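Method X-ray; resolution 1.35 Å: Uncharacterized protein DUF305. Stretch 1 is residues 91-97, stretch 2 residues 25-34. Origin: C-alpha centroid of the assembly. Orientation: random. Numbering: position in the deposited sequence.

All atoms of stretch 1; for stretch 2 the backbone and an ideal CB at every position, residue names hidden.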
# COMPACT_ATOMS: atom_id res chain seq x y z
N GLU A 91 -4.78 13.41 -6.14
CA GLU A 91 -5.29 12.96 -4.85
C GLU A 91 -4.21 13.01 -3.79
O GLU A 91 -4.46 13.39 -2.64
CB GLU A 91 -5.88 11.55 -4.98
CG GLU A 91 -7.23 11.56 -5.68
CD GLU A 91 -7.75 10.18 -6.00
OE1 GLU A 91 -6.94 9.26 -6.25
OE2 GLU A 91 -8.99 10.01 -6.03
N VAL A 92 -3.00 12.58 -4.15
CA VAL A 92 -1.91 12.65 -3.18
C VAL A 92 -1.65 14.11 -2.81
O VAL A 92 -1.49 14.45 -1.63
CB VAL A 92 -0.61 12.02 -3.74
CG1 VAL A 92 0.56 12.27 -2.79
CG2 VAL A 92 -0.83 10.50 -3.97
N ALA A 93 -1.61 15.01 -3.82
CA ALA A 93 -1.40 16.43 -3.53
C ALA A 93 -2.47 17.02 -2.59
O ALA A 93 -2.18 17.93 -1.79
CB ALA A 93 -1.32 17.21 -4.82
N GLY A 94 -3.71 16.53 -2.68
CA GLY A 94 -4.80 17.03 -1.85
C GLY A 94 -4.48 16.88 -0.38
O GLY A 94 -4.91 17.68 0.44
N LEU A 95 -3.71 15.86 -0.02
CA LEU A 95 -3.36 15.68 1.39
C LEU A 95 -2.52 16.82 1.93
O LEU A 95 -2.49 17.01 3.16
CB LEU A 95 -2.68 14.33 1.61
CG LEU A 95 -3.49 13.12 1.15
CD1 LEU A 95 -2.72 11.83 1.54
CD2 LEU A 95 -4.92 13.13 1.72
N SER A 96 -1.84 17.54 1.04
CA SER A 96 -1.01 18.66 1.45
C SER A 96 -1.72 20.01 1.33
O SER A 96 -1.29 20.98 1.96
CB SER A 96 0.28 18.73 0.62
OG SER A 96 1.15 17.66 0.95
N THR A 97 -2.76 20.08 0.51
CA THR A 97 -3.38 21.36 0.14
C THR A 97 -4.77 21.55 0.75
O THR A 97 -5.21 22.69 0.90
CB THR A 97 -3.54 21.49 -1.41
OG1 THR A 97 -4.44 20.50 -1.88
CG2 THR A 97 -2.21 21.38 -2.16
N UNK A 25 4.94 1.33 -1.86
CA UNK A 25 5.68 2.58 -1.72
C UNK A 25 4.74 3.77 -1.63
O UNK A 25 5.04 4.76 -0.93
CB UNK A 25 6.65 2.76 -2.89
N UNK A 26 3.61 3.71 -2.33
CA UNK A 26 2.71 4.86 -2.31
C UNK A 26 2.10 5.09 -0.91
O UNK A 26 1.76 6.22 -0.56
CB UNK A 26 1.60 4.66 -3.34
N UNK A 27 1.95 4.02 -0.14
CA UNK A 27 1.40 4.18 1.21
C UNK A 27 2.26 5.17 2.00
O UNK A 27 1.78 5.93 2.84
CB UNK A 27 1.33 2.83 1.93
N UNK A 28 3.57 5.16 1.74
CA UNK A 28 4.48 6.09 2.39
C UNK A 28 4.22 7.54 1.97
O UNK A 28 4.28 8.45 2.81
CB UNK A 28 5.93 5.71 2.07
N UNK A 29 3.90 7.75 0.69
CA UNK A 29 3.59 9.08 0.14
C UNK A 29 2.28 9.60 0.75
O UNK A 29 2.10 10.80 0.90
CB UNK A 29 3.49 9.03 -1.39
N UNK A 30 1.35 8.70 1.02
CA UNK A 30 0.08 9.09 1.62
C UNK A 30 0.27 9.42 3.11
O UNK A 30 -0.37 10.33 3.64
CB UNK A 30 -0.96 7.98 1.44
N UNK A 31 1.11 8.66 3.80
CA UNK A 31 1.28 8.88 5.24
C UNK A 31 2.06 10.16 5.57
O UNK A 31 1.83 10.80 6.61
CB UNK A 31 1.99 7.68 5.86
N UNK A 32 3.02 10.51 4.72
CA UNK A 32 3.91 11.64 5.01
C UNK A 32 3.16 12.95 5.34
O UNK A 32 3.46 13.58 6.37
CB UNK A 32 4.83 11.87 3.81
N UNK A 33 2.21 13.37 4.49
CA UNK A 33 1.49 14.61 4.85
C UNK A 33 0.69 14.55 6.16
O UNK A 33 0.47 15.58 6.79
CB UNK A 33 0.53 14.97 3.71
N UNK A 34 0.28 13.36 6.59
CA UNK A 34 -0.40 13.26 7.90
C UNK A 34 0.56 13.53 9.04
O UNK A 34 0.21 14.19 10.02
CB UNK A 34 -1.03 11.88 8.08

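Residues 91-97 and 25-34 are helical and run nearly in the same direction, their axes 13° apart and 8.9 Å at closest approach. Stretch 1 offers its neighbour a mostly apolar surface, made by Val 92 and Leu 95, with the hydroxyl of Ser 96 near its end.

Position 25 lies beyond the reach of stretch 1, which sets no preference; the residue is Ala 25. At position 26 CA-to-CB points sideways and no atom of stretch 1 lies within 5.5 Å of the ideal CB, so only a long side chain could touch Val 92. Leucine, methionine, glutamine or lysine would all serve. It is Gln 26, extended with chi1 and chi2 both t, which brings NE2 to 3.9 Å from Val 92 CG2; its amide finds hydrogen bonds elsewhere in the structure. Positions 27 and 28 are also out of reach, and hold Ala 27 and Leu 28.

At position 29 the ideal CB lies sideways, 4.6 Å from Val 92 CG1, at the border of the contact. Small or polar residues fit as well as apolar ones. Asp 29 occupies it, and its closest approach to Val 92 is through the backbone, O to CG1 at 4.3 Å.

Position 30 has its CA 6.3 Å from the CA of Val 92, and its ideal CB is 4.2 Å from Leu 95 CD1. A branched or flexible apolar side chain could reach both residues, and leucine, isoleucine or methionine are plausible. In Leu 30, with chi1 m and chi2 t, CD2 lies 3.7 Å from Leu 95 CD1 and 4.0 Å from Val 92 CG2, touching both.

Position 31 points away and position 32 sideways, neither with stretch 1 close to its ideal CB; both are alanine, Ala 31 and Ala 32.

Position 33 points toward stretch 1, its ideal CB 3.7 Å from Leu 95 O and 3.9 Å from Ser 96 OG. Such close quarters favour a compact residue: alanine, serine or proline. The backbone N makes no bond to the preceding turn and phi is -63°, both compatible with proline. Pro 33 is found at this kink, its CG packed 3.6 Å from Leu 95 CB and its CB 3.9 Å from Ser 96 OG.

Position 34 again starts sideways, with nothing of stretch 1 near its ideal CB; a long, flexible apolar chain could still reach Leu 95. Met 34 does so, its CE lying 4.2 Å from Leu 95 O and 4.4 Å from Leu 95 CB. No hydrogen bond joins the stretches.

Stretch 2 25-34: AQALDLAAPM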
# COMPACT_ATOMS: atom_id res chain seq x y z
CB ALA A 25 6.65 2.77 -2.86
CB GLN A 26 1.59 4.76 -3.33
CG GLN A 26 0.80 6.07 -3.37
CD GLN A 26 -0.36 6.01 -4.31
OE1 GLN A 26 -1.32 5.27 -4.09
NE2 GLN A 26 -0.32 6.84 -5.32
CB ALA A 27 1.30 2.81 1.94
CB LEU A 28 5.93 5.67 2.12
CG LEU A 28 6.60 4.54 2.93
CD1 LEU A 28 5.68 3.49 3.52
CD2 LEU A 28 7.78 3.89 2.18
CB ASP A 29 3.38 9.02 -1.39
CG ASP A 29 4.65 8.73 -2.17
OD1 ASP A 29 5.74 9.00 -1.65
OD2 ASP A 29 4.53 8.23 -3.31
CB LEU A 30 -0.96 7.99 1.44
CG LEU A 30 -1.38 7.67 0.00
CD1 LEU A 30 -2.25 6.42 -0.00
CD2 LEU A 30 -2.13 8.85 -0.59
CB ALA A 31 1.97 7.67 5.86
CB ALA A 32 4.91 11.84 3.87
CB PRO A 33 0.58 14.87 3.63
CG PRO A 33 0.60 13.63 2.84
CD PRO A 33 1.81 12.85 3.17
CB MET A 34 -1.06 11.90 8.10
CG MET A 34 -2.22 11.64 7.16
SD MET A 34 -3.58 12.87 7.33
CE MET A 34 -3.21 14.00 5.97
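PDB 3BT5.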